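Local coordinates for cell wall surface anchor family protein (Streptococcus agalactiae serogroup V, PDB 3TW0) that forms the adhesive tip of the group B streptococcal pilus, where its magnesium-binding von Willebrand factor A-type domain probably takes part in attachment to the host, at residues 151-156 with 314-319; 198-203 with 305-310. The protein carries 2 engineered substitutions. All coordinates share one frame; numbering follows the deposited sequence.

Interaction 1 of 2, residues 151-156 with 314-319; sequences KANEIL and RPKGYD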
ATOM      1  N   LYS A 151       6.384  -9.300   0.629  1.00 14.82           N
ATOM      2  CA  LYS A 151       7.588  -9.597  -0.136  1.00 15.09           C
ATOM      3  C   LYS A 151       8.844  -9.635   0.751  1.00 14.93           C
ATOM      4  O   LYS A 151       9.661 -10.535   0.599  1.00 14.06           O
ATOM      5  CB  LYS A 151       7.786  -8.613  -1.308  1.00 15.96           C
ATOM      6  CG  LYS A 151       8.936  -8.995  -2.267  1.00 19.05           C
ATOM      7  CD  LYS A 151       8.605 -10.300  -3.076  1.00 25.07           C
ATOM      8  CE  LYS A 151       9.862 -10.790  -3.822  1.00 30.20           C
ATOM      9  NZ  LYS A 151       9.616 -11.504  -5.142  1.00 32.13           N
ATOM     10  N   ALA A 152       9.005  -8.655   1.649  1.00 15.77           N
ATOM     11  CA  ALA A 152      10.161  -8.626   2.564  1.00 17.38           C
ATOM     12  C   ALA A 152      10.184  -9.912   3.394  1.00 18.71           C
ATOM     13  O   ALA A 152      11.213 -10.564   3.524  1.00 19.77           O
ATOM     14  CB  ALA A 152      10.100  -7.406   3.477  1.00 17.21           C
ATOM     15  N   ASN A 153       9.034 -10.288   3.930  1.00 20.34           N
ATOM     16  CA  ASN A 153       8.922 -11.526   4.706  1.00 21.54           C
ATOM     17  C   ASN A 153       9.279 -12.750   3.867  1.00 22.59           C
ATOM     18  O   ASN A 153      10.038 -13.642   4.302  1.00 23.00           O
ATOM     19  CB  ASN A 153       7.502 -11.672   5.248  1.00 21.73           C
ATOM     20  CG  ASN A 153       7.354 -12.819   6.249  1.00 22.32           C
ATOM     21  OD1 ASN A 153       8.138 -12.960   7.177  1.00 23.40           O
ATOM     22  ND2 ASN A 153       6.327 -13.607   6.077  1.00 22.52           N
ATOM     23  N   GLU A 154       8.724 -12.819   2.663  1.00 22.83           N
ATOM     24  CA  GLU A 154       8.971 -13.955   1.800  1.00 23.16           C
ATOM     25  C   GLU A 154      10.475 -14.168   1.556  1.00 22.67           C
ATOM     26  O   GLU A 154      10.971 -15.303   1.690  1.00 22.00           O
ATOM     27  CB  GLU A 154       8.221 -13.799   0.490  1.00 24.67           C
ATOM     28  CG  GLU A 154       8.560 -14.837  -0.563  1.00 27.61           C
ATOM     29  CD  GLU A 154       7.822 -14.603  -1.863  1.00 32.74           C
ATOM     30  OE1 GLU A 154       7.439 -13.438  -2.130  1.00 31.83           O
ATOM     31  OE2 GLU A 154       7.627 -15.592  -2.617  1.00 36.20           O
ATOM     32  N   ILE A 155      11.180 -13.076   1.234  1.00 21.07           N
ATOM     33  CA  ILE A 155      12.636 -13.048   1.099  1.00 20.06           C
ATOM     34  C   ILE A 155      13.351 -13.647   2.333  1.00 20.63           C
ATOM     35  O   ILE A 155      14.185 -14.539   2.197  1.00 20.63           O
ATOM     36  CB  ILE A 155      13.132 -11.604   0.822  1.00 19.05           C
ATOM     37  CG1 ILE A 155      12.864 -11.193  -0.636  1.00 18.36           C
ATOM     38  CG2 ILE A 155      14.633 -11.438   1.098  1.00 20.29           C
ATOM     39  CD1 ILE A 155      13.088  -9.740  -0.845  1.00 13.97           C
ATOM     40  N   LEU A 156      13.025 -13.151   3.522  1.00 20.72           N
ATOM     41  CA  LEU A 156      13.644 -13.651   4.756  1.00 21.75           C
ATOM     42  C   LEU A 156      13.333 -15.142   5.025  1.00 22.68           C
ATOM     43  O   LEU A 156      14.229 -15.923   5.328  1.00 22.62           O
ATOM     44  CB  LEU A 156      13.224 -12.779   5.933  1.00 21.07           C
ATOM     45  CG  LEU A 156      13.923 -11.411   5.943  1.00 22.79           C
ATOM     46  CD1 LEU A 156      13.208 -10.434   6.837  1.00 21.52           C
ATOM     47  CD2 LEU A 156      15.406 -11.548   6.341  1.00 22.67           C
ATOM     48  N   ARG A 314       5.097 -10.291  12.702  1.00 21.84           N
ATOM     49  CA  ARG A 314       5.548 -10.118  14.097  1.00 23.83           C
ATOM     50  C   ARG A 314       5.870 -11.452  14.785  1.00 24.12           C
ATOM     51  O   ARG A 314       6.897 -11.553  15.449  1.00 24.27           O
ATOM     52  CB  ARG A 314       4.502  -9.353  14.904  1.00 24.21           C
ATOM     53  CG  ARG A 314       4.949  -8.962  16.304  1.00 26.78           C
ATOM     54  CD  ARG A 314       3.843  -8.216  17.051  1.00 30.12           C
ATOM     55  NE  ARG A 314       4.422  -6.959  17.493  1.00 38.03           N
ATOM     56  CZ  ARG A 314       4.145  -5.763  16.981  1.00 37.13           C
ATOM     57  NH1 ARG A 314       3.227  -5.614  16.048  1.00 36.88           N
ATOM     58  NH2 ARG A 314       4.773  -4.700  17.449  1.00 38.33           N
ATOM     59  N   PRO A 315       5.018 -12.481  14.605  1.00 25.05           N
ATOM     60  CA  PRO A 315       5.353 -13.797  15.188  1.00 25.92           C
ATOM     61  C   PRO A 315       6.684 -14.436  14.719  1.00 26.93           C
ATOM     62  O   PRO A 315       7.202 -15.304  15.422  1.00 28.23           O
ATOM     63  CB  PRO A 315       4.174 -14.693  14.767  1.00 25.76           C
ATOM     64  CG  PRO A 315       3.050 -13.774  14.469  1.00 25.32           C
ATOM     65  CD  PRO A 315       3.698 -12.497  13.935  1.00 24.57           C
ATOM     66  N   LYS A 316       7.224 -14.033  13.564  1.00 27.74           N
ATOM     67  CA  LYS A 316       8.498 -14.584  13.071  1.00 28.46           C
ATOM     68  C   LYS A 316       9.683 -14.256  13.984  1.00 28.62           C
ATOM     69  O   LYS A 316      10.763 -14.842  13.851  1.00 28.91           O
ATOM     70  CB  LYS A 316       8.804 -14.137  11.640  1.00 28.31           C
ATOM     71  CG  LYS A 316       7.819 -14.611  10.572  1.00 29.48           C
ATOM     72  CD  LYS A 316       7.437 -16.076  10.732  1.00 31.18           C
ATOM     73  CE  LYS A 316       6.235 -16.390   9.872  1.00 31.99           C
ATOM     74  NZ  LYS A 316       5.608 -17.702  10.165  1.00 33.64           N
ATOM     75  N   GLY A 317       9.468 -13.310  14.893  1.00 28.58           N
ATOM     76  CA  GLY A 317      10.401 -13.018  15.962  1.00 28.51           C
ATOM     77  C   GLY A 317      11.630 -12.273  15.509  1.00 28.78           C
ATOM     78  O   GLY A 317      12.656 -12.325  16.194  1.00 29.35           O
ATOM     79  N   TYR A 318      11.565 -11.577  14.367  1.00 27.74           N
ATOM     80  CA  TYR A 318      12.701 -10.732  13.995  1.00 26.50           C
ATOM     81  C   TYR A 318      12.394  -9.246  14.163  1.00 25.23           C
ATOM     82  O   TYR A 318      11.309  -8.896  14.611  1.00 24.79           O
ATOM     83  CB  TYR A 318      13.282 -11.067  12.623  1.00 26.15           C
ATOM     84  CG  TYR A 318      12.317 -11.132  11.492  1.00 28.48           C
ATOM     85  CD1 TYR A 318      11.735  -9.975  10.987  1.00 29.02           C
ATOM     86  CD2 TYR A 318      12.028 -12.355  10.860  1.00 28.15           C
ATOM     87  CE1 TYR A 318      10.865 -10.039   9.931  1.00 28.47           C
ATOM     88  CE2 TYR A 318      11.167 -12.415   9.787  1.00 27.27           C
ATOM     89  CZ  TYR A 318      10.589 -11.251   9.334  1.00 29.29           C
ATOM     90  OH  TYR A 318       9.710 -11.288   8.279  1.00 34.27           O
ATOM     91  N   ASP A 319      13.344  -8.382  13.813  1.00 23.37           N
ATOM     92  CA  ASP A 319      13.173  -6.959  14.071  1.00 23.32           C
ATOM     93  C   ASP A 319      12.550  -6.206  12.918  1.00 22.21           C
ATOM     94  O   ASP A 319      12.889  -6.445  11.779  1.00 22.29           O
ATOM     95  CB  ASP A 319      14.506  -6.315  14.426  1.00 23.71           C
ATOM     96  CG  ASP A 319      15.017  -6.791  15.756  1.00 26.64           C
ATOM     97  OD1 ASP A 319      14.366  -6.478  16.768  1.00 29.47           O
ATOM     98  OD2 ASP A 319      16.032  -7.501  15.766  1.00 31.37           O
TER
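Tyr318 reaches from the loop before strand 319-324 to helix 145-159 and meets Asn153 and Leu156 there. The contact belongs to the von Willebrand factor A-type fold, in which helices pack on a central parallel sheet. Tyr318 is the residue most buried by the contact.

The phenol OH of Tyr318 donates a short hydrogen bond of 2.5 Å to OD1 of Asn153. The angle at OD1 between its C=O bond and the donor is 130°, and the donor is tilted 16° out of the carbonyl plane. The amide oxygen lies at the edge of the ring, near its plane. The Asn153 side chain and the tyrosine cross at about a right angle. CG of Asn153 lies opposite the backbone N (chi1 -171°), and the amide comes nearer to the loop than the direction of its CB suggests.

Leu156, about one helical turn further on, uses one methyl. Its CD1 sits over a face of the Tyr318 ring in a CH-pi contact, 4.0 Å from the ring centroid. The methyl is shifted toward the hydroxyl end of the ring. Tyr318 is therefore held at its hydroxyl by a polar bond and on one face by a methyl. On the sheet side, Leu156 and Tyr318 both touch Ile168 of strand 165-172, which places the contact against the central sheet. Lys316 contributes at the margin, where its CG lies 3.8 Å from OD1 of Asn153.

Interaction 2 of 2, residues 198-203 with 305-310; sequences SFLNKI and TTLYFN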
ATOM      1  N   SER A 198     -13.321 -14.583  14.985  1.00 18.38           N
ATOM      2  CA  SER A 198     -12.784 -15.926  14.708  1.00 19.04           C
ATOM      3  C   SER A 198     -11.468 -15.890  13.929  1.00 18.57           C
ATOM      4  O   SER A 198     -10.621 -16.784  14.108  1.00 19.15           O
ATOM      5  CB  SER A 198     -13.780 -16.838  13.982  1.00 20.13           C
ATOM      6  OG  SER A 198     -15.010 -16.874  14.689  1.00 21.24           O
ATOM      7  N   PHE A 199     -11.284 -14.896  13.058  1.00 17.68           N
ATOM      8  CA  PHE A 199      -9.987 -14.740  12.379  1.00 17.02           C
ATOM      9  C   PHE A 199      -8.903 -14.428  13.434  1.00 16.89           C
ATOM     10  O   PHE A 199      -7.842 -15.023  13.428  1.00 16.38           O
ATOM     11  CB  PHE A 199     -10.001 -13.628  11.307  1.00 17.70           C
ATOM     12  CG  PHE A 199     -11.062 -13.802  10.219  1.00 19.31           C
ATOM     13  CD1 PHE A 199     -11.402 -15.070   9.723  1.00 18.83           C
ATOM     14  CD2 PHE A 199     -11.691 -12.672   9.670  1.00 19.54           C
ATOM     15  CE1 PHE A 199     -12.384 -15.224   8.734  1.00 17.48           C
ATOM     16  CE2 PHE A 199     -12.664 -12.816   8.687  1.00 20.31           C
ATOM     17  CZ  PHE A 199     -13.016 -14.117   8.220  1.00 18.23           C
ATOM     18  N   LEU A 200      -9.195 -13.490  14.338  1.00 17.20           N
ATOM     19  CA  LEU A 200      -8.262 -13.104  15.389  1.00 17.38           C
ATOM     20  C   LEU A 200      -7.908 -14.294  16.290  1.00 18.76           C
ATOM     21  O   LEU A 200      -6.781 -14.378  16.770  1.00 18.14           O
ATOM     22  CB  LEU A 200      -8.860 -11.999  16.259  1.00 17.10           C
ATOM     23  CG  LEU A 200      -9.284 -10.620  15.696  1.00 17.06           C
ATOM     24  CD1 LEU A 200      -9.937  -9.794  16.792  1.00 14.42           C
ATOM     25  CD2 LEU A 200      -8.095  -9.820  15.080  1.00 16.59           C
ATOM     26  N   ASN A 201      -8.880 -15.199  16.508  1.00 18.86           N
ATOM     27  CA  ASN A 201      -8.719 -16.306  17.442  1.00 19.15           C
ATOM     28  C   ASN A 201      -7.583 -17.202  17.011  1.00 19.43           C
ATOM     29  O   ASN A 201      -6.986 -17.894  17.837  1.00 19.00           O
ATOM     30  CB  ASN A 201     -10.042 -17.109  17.630  1.00 19.62           C
ATOM     31  CG  ASN A 201     -11.041 -16.389  18.539  1.00 21.68           C
ATOM     32  OD1 ASN A 201     -10.647 -15.586  19.370  1.00 25.27           O
ATOM     33  ND2 ASN A 201     -12.335 -16.679  18.388  1.00 19.12           N
ATOM     34  N   LYS A 202      -7.228 -17.120  15.720  1.00 19.65           N
ATOM     35  CA  LYS A 202      -6.202 -17.979  15.142  1.00 19.48           C
ATOM     36  C   LYS A 202      -4.755 -17.561  15.478  1.00 19.44           C
ATOM     37  O   LYS A 202      -3.849 -18.373  15.346  1.00 19.18           O
ATOM     38  CB  LYS A 202      -6.399 -18.115  13.615  1.00 19.64           C
ATOM     39  CG  LYS A 202      -7.703 -18.838  13.189  1.00 20.20           C
ATOM     40  CD  LYS A 202      -7.786 -18.821  11.653  1.00 21.90           C
ATOM     41  CE  LYS A 202      -9.126 -19.245  11.113  1.00 21.78           C
ATOM     42  NZ  LYS A 202      -8.953 -19.534   9.654  1.00 22.62           N
ATOM     43  N   ILE A 203      -4.552 -16.314  15.909  1.00 18.62           N
ATOM     44  CA  ILE A 203      -3.229 -15.817  16.331  1.00 19.48           C
ATOM     45  C   ILE A 203      -3.167 -15.875  17.872  1.00 19.43           C
ATOM     46  O   ILE A 203      -4.132 -15.459  18.523  1.00 18.31           O
ATOM     47  CB  ILE A 203      -3.005 -14.314  15.911  1.00 19.06           C
ATOM     48  CG1 ILE A 203      -3.385 -14.049  14.452  1.00 21.66           C
ATOM     49  CG2 ILE A 203      -1.582 -13.790  16.245  1.00 19.90           C
ATOM     50  CD1 ILE A 203      -3.107 -15.153  13.465  1.00 20.20           C
ATOM     51  N   THR A 305      -3.690  -3.753   7.099  1.00 12.25           N
ATOM     52  CA  THR A 305      -2.242  -3.934   7.023  1.00 12.99           C
ATOM     53  C   THR A 305      -1.600  -4.354   8.384  1.00 12.62           C
ATOM     54  O   THR A 305      -0.716  -5.231   8.407  1.00 12.45           O
ATOM     55  CB  THR A 305      -1.541  -2.697   6.450  1.00 12.91           C
ATOM     56  OG1 THR A 305      -2.160  -2.330   5.192  1.00 14.59           O
ATOM     57  CG2 THR A 305      -0.085  -2.989   6.221  1.00 13.18           C
ATOM     58  N   THR A 306      -2.019  -3.691   9.463  1.00 12.45           N
ATOM     59  CA  THR A 306      -1.550  -3.985  10.844  1.00 13.56           C
ATOM     60  C   THR A 306      -1.927  -5.411  11.257  1.00 12.54           C
ATOM     61  O   THR A 306      -1.096  -6.156  11.798  1.00 13.54           O
ATOM     62  CB  THR A 306      -2.125  -2.951  11.869  1.00 13.27           C
ATOM     63  OG1 THR A 306      -1.753  -1.630  11.469  1.00 13.31           O
ATOM     64  CG2 THR A 306      -1.591  -3.201  13.298  1.00 14.55           C
ATOM     65  N   LEU A 307      -3.160  -5.795  10.949  1.00 13.04           N
ATOM     66  CA  LEU A 307      -3.632  -7.130  11.236  1.00 13.69           C
ATOM     67  C   LEU A 307      -2.810  -8.154  10.467  1.00 14.46           C
ATOM     68  O   LEU A 307      -2.402  -9.187  11.013  1.00 13.77           O
ATOM     69  CB  LEU A 307      -5.124  -7.251  10.945  1.00 13.72           C
ATOM     70  CG  LEU A 307      -6.116  -6.538  11.869  1.00 14.56           C
ATOM     71  CD1 LEU A 307      -7.488  -6.494  11.207  1.00 12.64           C
ATOM     72  CD2 LEU A 307      -6.199  -7.193  13.285  1.00 14.43           C
ATOM     73  N   TYR A 308      -2.515  -7.867   9.201  1.00 14.70           N
ATOM     74  CA  TYR A 308      -1.681  -8.785   8.462  1.00 15.09           C
ATOM     75  C   TYR A 308      -0.283  -8.840   9.075  1.00 15.39           C
ATOM     76  O   TYR A 308       0.294  -9.926   9.225  1.00 17.21           O
ATOM     77  CB  TYR A 308      -1.564  -8.408   6.972  1.00 15.44           C
ATOM     78  CG  TYR A 308      -0.371  -9.096   6.399  1.00 15.70           C
ATOM     79  CD1 TYR A 308      -0.452 -10.402   5.947  1.00 18.44           C
ATOM     80  CD2 TYR A 308       0.869  -8.474   6.427  1.00 19.54           C
ATOM     81  CE1 TYR A 308       0.676 -11.068   5.479  1.00 19.62           C
ATOM     82  CE2 TYR A 308       2.004  -9.122   5.971  1.00 22.55           C
ATOM     83  CZ  TYR A 308       1.898 -10.411   5.495  1.00 21.82           C
ATOM     84  OH  TYR A 308       3.051 -11.017   5.045  1.00 24.28           O
ATOM     85  N   PHE A 309       0.261  -7.678   9.427  1.00 15.28           N
ATOM     86  CA  PHE A 309       1.588  -7.597  10.037  1.00 15.26           C
ATOM     87  C   PHE A 309       1.622  -8.448  11.309  1.00 16.21           C
ATOM     88  O   PHE A 309       2.486  -9.314  11.475  1.00 16.08           O
ATOM     89  CB  PHE A 309       1.943  -6.143  10.352  1.00 14.59           C
ATOM     90  CG  PHE A 309       3.313  -5.962  10.971  1.00 14.17           C
ATOM     91  CD1 PHE A 309       4.451  -5.791  10.164  1.00 15.48           C
ATOM     92  CD2 PHE A 309       3.468  -5.955  12.368  1.00 15.81           C
ATOM     93  CE1 PHE A 309       5.733  -5.641  10.748  1.00 18.40           C
ATOM     94  CE2 PHE A 309       4.725  -5.809  12.946  1.00 14.47           C
ATOM     95  CZ  PHE A 309       5.854  -5.630  12.146  1.00 14.96           C
ATOM     96  N   ASN A 310       0.651  -8.202  12.189  1.00 16.80           N
ATOM     97  CA  ASN A 310       0.609  -8.865  13.485  1.00 16.51           C
ATOM     98  C   ASN A 310       0.311 -10.356  13.391  1.00 16.71           C
ATOM     99  O   ASN A 310       0.692 -11.122  14.258  1.00 16.55           O
ATOM    100  CB  ASN A 310      -0.395  -8.175  14.418  1.00 16.22           C
ATOM    101  CG  ASN A 310       0.104  -6.825  14.930  1.00 16.08           C
ATOM    102  OD1 ASN A 310       1.303  -6.558  14.917  1.00 16.24           O
ATOM    103  ND2 ASN A 310      -0.819  -5.967  15.386  1.00 15.36           N
TER
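Residues 198-203, in the last part of helix 192-201 and the turn beyond, lie beside 305-310 of helix 302-312, with CA atoms 8.6 Å apart at Leu200 and Leu307 and 8.4 Å apart at Ile203 and Asn310. No hydrogen bond joins the two segments.

Leu200 and Leu307 meet methyl to methyl. CD2 of Leu200 lies 3.7 Å from CD2 of Leu307, and the two side chains cross obliquely. CG lies opposite the carbonyl carbon in both leucines (chi1 -60° and -71°). The methyl that branches off the extended chain, CD2, does the touching in each.

Ile203 lies in the turn. Its CG2 methyl packs on the backbone of helix 302-312, 4.0 Å from O of Asn310. The side chain of Asn310 leads away from this contact. Its OD1 accepts a hydrogen bond from Arg314 NH1, and its ND2 bonds to O of Ser207. Leu307 and Ile209 also share a backbone hydrogen bond, so the chain that follows Ile203 is tied to the same helix by polar contacts.

This small long-range apolar contact is partly buried, away from the magnesium site. It packs helix 192-201 and its following turn against helix 302-312, which precedes strand 319-324 of the central sheet in the von Willebrand factor A-type fold.

The two interactions have centres about 15 Å apart. Along the chain the order is 151-156, 198-203, 305-310, 314-319, so both segments of interaction 2 fall within the stretch of chain between those of interaction 1. Helix 302-312 connects them: it carries 305-310 and leads directly into 314-319. The segments touch where N of Arg314 lies 3.0 Å from O of Phe309, a probable hydrogen bond. Helix 145-159 touches strands 11-18 and 165-172 of the central parallel sheet, and Thr305 and Tyr308 of helix 302-312 touch helix 145-159. Helix 302-312 and the loop after it thus join helix 192-201 to helix 145-159 and to the sheet.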